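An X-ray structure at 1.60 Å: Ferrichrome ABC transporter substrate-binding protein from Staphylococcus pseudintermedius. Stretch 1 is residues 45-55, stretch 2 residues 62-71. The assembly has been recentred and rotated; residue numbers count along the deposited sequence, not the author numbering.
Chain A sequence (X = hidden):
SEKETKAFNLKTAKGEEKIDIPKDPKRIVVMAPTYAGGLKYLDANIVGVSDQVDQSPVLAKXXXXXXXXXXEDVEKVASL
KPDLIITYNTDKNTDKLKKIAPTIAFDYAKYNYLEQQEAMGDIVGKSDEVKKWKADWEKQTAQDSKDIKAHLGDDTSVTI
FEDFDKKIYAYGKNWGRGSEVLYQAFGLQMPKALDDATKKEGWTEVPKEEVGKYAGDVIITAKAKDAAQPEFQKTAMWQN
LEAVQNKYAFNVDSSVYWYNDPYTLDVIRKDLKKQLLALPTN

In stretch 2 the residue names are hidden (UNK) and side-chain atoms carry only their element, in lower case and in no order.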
ATOM      1  N   ASN A  45       2.772   9.536 -18.237  1.00  8.39           N
ATOM      2  CA  ASN A  45       1.994   9.322 -19.456  1.00  9.64           C
ATOM      3  C   ASN A  45       1.345   7.937 -19.469  1.00  9.08           C
ATOM      4  O   ASN A  45       1.786   7.022 -20.179  1.00  8.97           O
ATOM      5  CB  ASN A  45       2.887   9.520 -20.682  1.00 11.00           C
ATOM      6  CG  ASN A  45       3.448  10.942 -20.770  1.00 11.35           C
ATOM      7  OD1 ASN A  45       2.702  11.920 -20.635  1.00 11.46           O
ATOM      8  ND2 ASN A  45       4.759  11.063 -20.973  1.00  9.95           N
ATOM      9  N   ILE A  46       0.273   7.789 -18.700  1.00  8.28           N
ATOM     10  CA  ILE A  46      -0.373   6.493 -18.527  1.00  7.75           C
ATOM     11  C   ILE A  46      -1.521   6.339 -19.516  1.00 10.13           C
ATOM     12  O   ILE A  46      -2.409   7.210 -19.600  1.00 11.66           O
ATOM     13  CB  ILE A  46      -0.913   6.321 -17.093  1.00  7.60           C
ATOM     14  CG1 ILE A  46       0.233   6.393 -16.074  1.00  8.20           C
ATOM     15  CG2 ILE A  46      -1.705   5.010 -16.964  1.00  8.38           C
ATOM     16  CD1 ILE A  46      -0.218   6.502 -14.632  1.00  9.29           C
ATOM     17  N   VAL A  47      -1.507   5.246 -20.275  1.00 10.12           N
ATOM     18  CA  VAL A  47      -2.549   4.982 -21.262  1.00  8.90           C
ATOM     19  C   VAL A  47      -3.403   3.758 -20.939  1.00  9.07           C
ATOM     20  O   VAL A  47      -4.388   3.499 -21.612  1.00 10.19           O
ATOM     21  CB  VAL A  47      -1.957   4.799 -22.683  1.00  9.13           C
ATOM     22  CG1 VAL A  47      -1.315   6.098 -23.170  1.00  9.02           C
ATOM     23  CG2 VAL A  47      -0.955   3.647 -22.731  1.00 10.49           C
ATOM     24  N   GLY A  48      -3.034   2.996 -19.917  1.00  8.49           N
ATOM     25  CA  GLY A  48      -3.856   1.876 -19.478  1.00  8.63           C
ATOM     26  C   GLY A  48      -3.542   1.606 -18.032  1.00  8.36           C
ATOM     27  O   GLY A  48      -2.401   1.788 -17.617  1.00  8.14           O
ATOM     28  N   VAL A  49      -4.544   1.196 -17.264  1.00  8.39           N
ATOM     29  CA  VAL A  49      -4.329   0.892 -15.851  1.00  8.17           C
ATOM     30  C   VAL A  49      -5.212  -0.288 -15.440  1.00  8.33           C
ATOM     31  O   VAL A  49      -6.336  -0.445 -15.929  1.00  8.58           O
ATOM     32  CB  VAL A  49      -4.599   2.142 -14.957  1.00  8.06           C
ATOM     33  CG1 VAL A  49      -6.056   2.584 -15.023  1.00  8.11           C
ATOM     34  CG2 VAL A  49      -4.162   1.881 -13.519  1.00  8.57           C
ATOM     35  N   SER A  50      -4.686  -1.120 -14.549  1.00  9.89           N
ATOM     36  CA  SER A  50      -5.452  -2.227 -13.982  1.00 10.46           C
ATOM     37  C   SER A  50      -6.844  -1.788 -13.555  1.00 11.16           C
ATOM     38  O   SER A  50      -7.005  -0.728 -12.935  1.00 10.04           O
ATOM     39  CB  SER A  50      -4.727  -2.815 -12.781  1.00 12.05           C
ATOM     40  OG  SER A  50      -5.580  -3.705 -12.088  1.00 15.25           O
ATOM     41  N   ASP A  51      -7.853  -2.598 -13.857  1.00 13.39           N
ATOM     42  CA  ASP A  51      -9.201  -2.225 -13.468  1.00 14.55           C
ATOM     43  C   ASP A  51      -9.368  -2.322 -11.946  1.00 11.70           C
ATOM     44  O   ASP A  51     -10.400  -1.907 -11.412  1.00 11.73           O
ATOM     45  CB  ASP A  51     -10.259  -3.069 -14.203  1.00 16.28           C
ATOM     46  CG  ASP A  51     -10.167  -4.556 -13.910  1.00 20.34           C
ATOM     47  OD1 ASP A  51      -9.525  -4.971 -12.929  1.00 20.67           O
ATOM     48  OD2 ASP A  51     -10.782  -5.316 -14.688  1.00 23.77           O
ATOM     49  N   GLN A  52      -8.354  -2.833 -11.243  1.00 11.87           N
ATOM     50  CA  GLN A  52      -8.428  -2.892  -9.787  1.00 13.02           C
ATOM     51  C   GLN A  52      -8.437  -1.501  -9.158  1.00 12.43           C
ATOM     52  O   GLN A  52      -8.877  -1.345  -8.023  1.00 14.74           O
ATOM     53  CB  GLN A  52      -7.263  -3.703  -9.212  1.00 15.26           C
ATOM     54  CG  GLN A  52      -7.400  -5.190  -9.434  1.00 18.45           C
ATOM     55  CD  GLN A  52      -6.318  -5.968  -8.708  1.00 20.98           C
ATOM     56  OE1 GLN A  52      -6.400  -6.205  -7.492  1.00 22.74           O
ATOM     57  NE2 GLN A  52      -5.293  -6.360  -9.444  1.00 22.11           N
ATOM     58  N   VAL A  53      -7.953  -0.483  -9.869  1.00  9.24           N
ATOM     59  CA  VAL A  53      -7.918   0.851  -9.266  1.00  7.83           C
ATOM     60  C   VAL A  53      -9.330   1.376  -9.021  1.00 10.23           C
ATOM     61  O   VAL A  53      -9.547   2.200  -8.137  1.00 12.40           O
ATOM     62  CB  VAL A  53      -7.130   1.887 -10.126  1.00 10.02           C
ATOM     63  CG1 VAL A  53      -5.675   1.437 -10.307  1.00 12.66           C
ATOM     64  CG2 VAL A  53      -7.783   2.147 -11.465  1.00  9.13           C
ATOM     65  N   ASP A  54     -10.301   0.869  -9.772  1.00 11.13           N
ATOM     66  CA  ASP A  54     -11.667   1.349  -9.617  1.00 11.67           C
ATOM     67  C   ASP A  54     -12.317   0.873  -8.326  1.00 12.77           C
ATOM     68  O   ASP A  54     -13.345   1.421  -7.918  1.00 14.47           O
ATOM     69  CB  ASP A  54     -12.504   0.935 -10.817  1.00 11.01           C
ATOM     70  CG  ASP A  54     -12.330   1.893 -11.993  1.00 14.39           C
ATOM     71  OD1 ASP A  54     -11.748   2.985 -11.788  1.00 15.99           O
ATOM     72  OD2 ASP A  54     -12.779   1.551 -13.110  1.00 17.73           O
ATOM     73  N   GLN A  55     -11.718  -0.119  -7.678  1.00 14.13           N
ATOM     74  CA  GLN A  55     -12.244  -0.611  -6.416  1.00 15.07           C
ATOM     75  C   GLN A  55     -11.774   0.229  -5.225  1.00 15.52           C
ATOM     76  O   GLN A  55     -12.316   0.089  -4.135  1.00 17.76           O
ATOM     77  CB  GLN A  55     -11.866  -2.076  -6.232  1.00 17.03           C
ATOM     78  CG  GLN A  55     -12.684  -2.991  -7.137  1.00 19.70           C
ATOM     79  CD  GLN A  55     -11.828  -3.941  -7.940  1.00 26.90           C
ATOM     80  OE1 GLN A  55     -10.992  -4.666  -7.391  1.00 30.20           O
ATOM     81  NE2 GLN A  55     -12.043  -3.957  -9.248  1.00 30.25           N
ATOM     82  N   UNK A  62      -8.960   9.320  -9.708  1.00 11.74           N
ATOM     83  CA  UNK A  62      -7.762   9.769 -10.421  1.00 11.23           C
ATOM     84  C   UNK A  62      -7.586   9.155 -11.816  1.00 12.10           C
ATOM     85  O   UNK A  62      -6.718   9.612 -12.568  1.00 12.40           O
ATOM     86  c   UNK A  62      -6.502   9.460  -9.604  1.00 11.02           C
ATOM     87  o   UNK A  62      -7.185  12.234  -7.383  1.00 20.17           O
ATOM     88  c   UNK A  62      -6.612  11.630  -8.292  1.00 15.34           C
ATOM     89  n   UNK A  62      -6.094  12.252  -9.353  1.00 13.39           N
ATOM     90  c   UNK A  62      -6.449  10.123  -8.233  1.00 12.30           C
ATOM     91  N   UNK A  63      -8.372   8.124 -12.144  1.00 11.53           N
ATOM     92  CA  UNK A  63      -8.173   7.359 -13.373  1.00 11.19           C
ATOM     93  C   UNK A  63      -9.434   7.300 -14.246  1.00 13.56           C
ATOM     94  O   UNK A  63      -9.592   6.399 -15.080  1.00 11.76           O
ATOM     95  c   UNK A  63      -5.895   5.751 -11.269  1.00 11.78           C
ATOM     96  c   UNK A  63      -3.577   5.868 -11.834  1.00 10.04           C
ATOM     97  c   UNK A  63      -6.245   5.893 -12.601  1.00 10.43           C
ATOM     98  c   UNK A  63      -3.909   6.013 -13.150  1.00  9.99           C
ATOM     99  c   UNK A  63      -7.688   5.938 -13.024  1.00 10.82           C
ATOM    100  c   UNK A  63      -4.566   5.738 -10.887  1.00 10.53           C
ATOM    101  c   UNK A  63      -5.235   6.036 -13.538  1.00 10.53           C
ATOM    102  N   UNK A  64     -10.320   8.280 -14.073  1.00 20.15           N
ATOM    103  CA  UNK A  64     -11.604   8.282 -14.775  1.00 20.47           C
ATOM    104  C   UNK A  64     -11.441   8.289 -16.295  1.00 19.78           C
ATOM    105  O   UNK A  64     -12.249   7.709 -17.007  1.00 23.24           O
ATOM    106  c   UNK A  64     -14.979  10.989 -13.521  1.00 30.72           C
ATOM    107  c   UNK A  64     -13.113   9.333 -12.990  1.00 24.91           C
ATOM    108  c   UNK A  64     -13.855  10.609 -12.556  1.00 28.83           C
ATOM    109  c   UNK A  64     -12.453   9.486 -14.352  1.00 21.44           C
ATOM    110  n   UNK A  64     -15.998   9.911 -13.682  1.00 32.24           N
ATOM    111  N   UNK A  65     -10.396   8.942 -16.790  1.00 21.89           N
ATOM    112  CA  UNK A  65     -10.231   9.080 -18.235  1.00 25.72           C
ATOM    113  C   UNK A  65      -9.115   8.197 -18.787  1.00 25.53           C
ATOM    114  O   UNK A  65      -8.617   8.439 -19.884  1.00 27.52           O
ATOM    115  o   UNK A  65     -12.331  11.047 -18.481  1.00 36.76           O
ATOM    116  o   UNK A  65     -10.951  12.521 -17.616  1.00 37.41           O
ATOM    117  c   UNK A  65     -11.174  11.436 -18.199  1.00 35.07           C
ATOM    118  c   UNK A  65      -9.987  10.546 -18.578  1.00 29.59           C
ATOM    119  N   UNK A  66      -8.747   7.165 -18.029  1.00 17.07           N
ATOM    120  CA  UNK A  66      -7.745   6.189 -18.466  1.00 15.07           C
ATOM    121  C   UNK A  66      -8.389   4.829 -18.718  1.00 13.92           C
ATOM    122  O   UNK A  66      -9.184   4.339 -17.904  1.00 13.66           O
ATOM    123  c   UNK A  66      -6.611   6.027 -17.420  1.00 13.08           C
ATOM    124  c   UNK A  66      -5.947   7.356 -17.144  1.00 13.63           C
ATOM    125  c   UNK A  66      -5.585   5.013 -17.887  1.00 12.53           C
ATOM    126  N   UNK A  67      -8.045   4.217 -19.849  1.00 12.62           N
ATOM    127  CA  UNK A  67      -8.523   2.879 -20.169  1.00 12.64           C
ATOM    128  C   UNK A  67      -8.188   1.872 -19.080  1.00 12.09           C
ATOM    129  O   UNK A  67      -7.054   1.835 -18.579  1.00 11.38           O
ATOM    130  c   UNK A  67      -7.927   2.389 -21.482  1.00 14.69           C
ATOM    131  c   UNK A  67      -8.783   2.751 -22.682  1.00 20.98           C
ATOM    132  o   UNK A  67      -9.544   3.746 -22.596  1.00 24.60           O
ATOM    133  o   UNK A  67      -8.697   2.036 -23.703  1.00 22.82           O
ATOM    134  N   UNK A  68      -9.169   1.046 -18.742  1.00 12.84           N
ATOM    135  CA  UNK A  68      -9.006   0.033 -17.710  1.00 15.52           C
ATOM    136  C   UNK A  68      -8.684  -1.302 -18.349  1.00 15.62           C
ATOM    137  O   UNK A  68      -9.222  -1.634 -19.415  1.00 16.64           O
ATOM    138  c   UNK A  68     -10.714   1.194 -16.181  1.00 19.39           C
ATOM    139  c   UNK A  68     -10.077   3.018 -14.589  1.00 17.29           C
ATOM    140  c   UNK A  68      -9.590   1.842 -15.400  1.00 17.02           C
ATOM    141  n   UNK A  68     -10.907   3.986 -15.348  1.00 16.77           N
ATOM    142  c   UNK A  68     -10.267  -0.099 -16.851  1.00 19.55           C
ATOM    143  N   UNK A  69      -7.814  -2.062 -17.694  1.00 13.65           N
ATOM    144  CA  UNK A  69      -7.356  -3.348 -18.222  1.00 12.78           C
ATOM    145  C   UNK A  69      -7.641  -4.493 -17.249  1.00 13.55           C
ATOM    146  O   UNK A  69      -7.372  -4.390 -16.056  1.00 14.33           O
ATOM    147  c   UNK A  69      -5.843  -3.306 -18.528  1.00 12.95           C
ATOM    148  c   UNK A  69      -5.397  -4.587 -19.219  1.00 12.74           C
ATOM    149  c   UNK A  69      -5.507  -2.103 -19.389  1.00 14.92           C
ATOM    150  N   UNK A  70      -8.176  -5.592 -17.771  1.00 14.53           N
ATOM    151  CA  UNK A  70      -8.331  -6.820 -16.997  1.00 15.43           C
ATOM    152  C   UNK A  70      -7.002  -7.482 -16.660  1.00 15.28           C
ATOM    153  O   UNK A  70      -6.081  -7.447 -17.456  1.00 16.61           O
ATOM    154  N   UNK A  71      -6.905  -8.103 -15.483  1.00 28.65           N
ATOM    155  CA  UNK A  71      -5.621  -8.585 -14.946  1.00 30.22           C
ATOM    156  C   UNK A  71      -4.845  -9.502 -15.891  1.00 29.81           C
ATOM    157  O   UNK A  71      -3.612  -9.545 -15.855  1.00 32.62           O
ATOM    158  c   UNK A  71      -5.848  -9.315 -13.620  1.00 30.21           C
TER
HETATM  159  O   HOH W   1      -6.502   5.490 -21.894  1.00 23.11           O
HETATM  160  O   HOH W   2     -11.632   5.378 -12.723  1.00 22.93           O

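Position 62 carries three carbons in a row, the third bearing one oxygen and one nitrogen, the pattern of a carboxamide. The side chain is out of reach of stretch 1, and the atoms themselves identify Gln 62. Position 63 has one carbon followed by a ring of six carbons, with no hydroxyl oxygen. The ring lies among Ile 46, Val 49 and Val 53, and it belongs to Phe 63. Val 49 CG2 sits 4.3 Å from the centroid of the Phe 63 ring, over one face, while Ile 46 CD1 approaches the edge, 4.0 Å from Phe 63 CE1.

At position 64 four carbons run in a row to a terminal nitrogen, and the CA-to-CB bond points away from stretch 1; this is Lys 64. Position 65 has two carbons, the second carrying two oxygens. This short carboxylate, also remote from stretch 1, is Asp 65. Both occupy the middle of a type I turn that begins at Phe 63 and is closed by the backbone hydrogen bond from N of position 66 to Phe 63 O, 3.2 Å.

Position 66 shows one carbon bearing two more, a beta-branched apolar side chain directed toward stretch 1 and packed against Ile 46 and Val 49: Val 66. Its CG1 lies 4.0 Å from Ile 46 CG2 and 3.8 Å from Val 49 CG1, so one methyl serves both neighbours. Position 67 again has two carbons, the second with two oxygens. Its CB is 3.7 Å from Val 47 O, but the end of the chain leads away; the short carboxylate is Asp 67. Water 1 joins the backbones here, donating to Val 47 O and accepting from Asp 67 N, each at 2.9 Å.

Position 68 has four carbons in a row ending in nitrogen, extending past Val 49 toward Asp 54, and is Lys 68. Its CD packs 3.6 Å from Val 49 CG1. Lys 68 NZ turns back to donate to Phe 63 O (2.8 Å) and Val 66 O (3.1 Å), and it also makes a long salt bridge with Asp 54 OD1 at 3.8 Å; water 2 also links these two charged groups. Position 69 has three carbons branched at the first; its CB lies 3.9 Å from Val 49 O, and it is Val 69; Val 69 CG2 is 4.3 Å from Gly 48 CA. Position 70 has no side-chain atoms and is Gly 70; its CA lies 3.7 Å from Asp 51 OD2. A single carbon at position 71, with no contact to stretch 1, gives Ala 71.

The contact combines a short parallel pairing with an apolar cluster. Val 49 N donates to Asp 67 O (2.9 Å), Val 69 N to Val 49 O (2.8 Å), and Asp 51 N to Val 69 O (2.9 Å), fixing the register of the two strands. Val 49 and Lys 68 project from the same face of the sheet. There Val 49 meets Phe 63 and Val 66, while the lysine amine ties the turn to the strand that follows it. Together the two stretches bury 617 Å².

Stretch 2, residues 62-71: QFKDVDKVGA
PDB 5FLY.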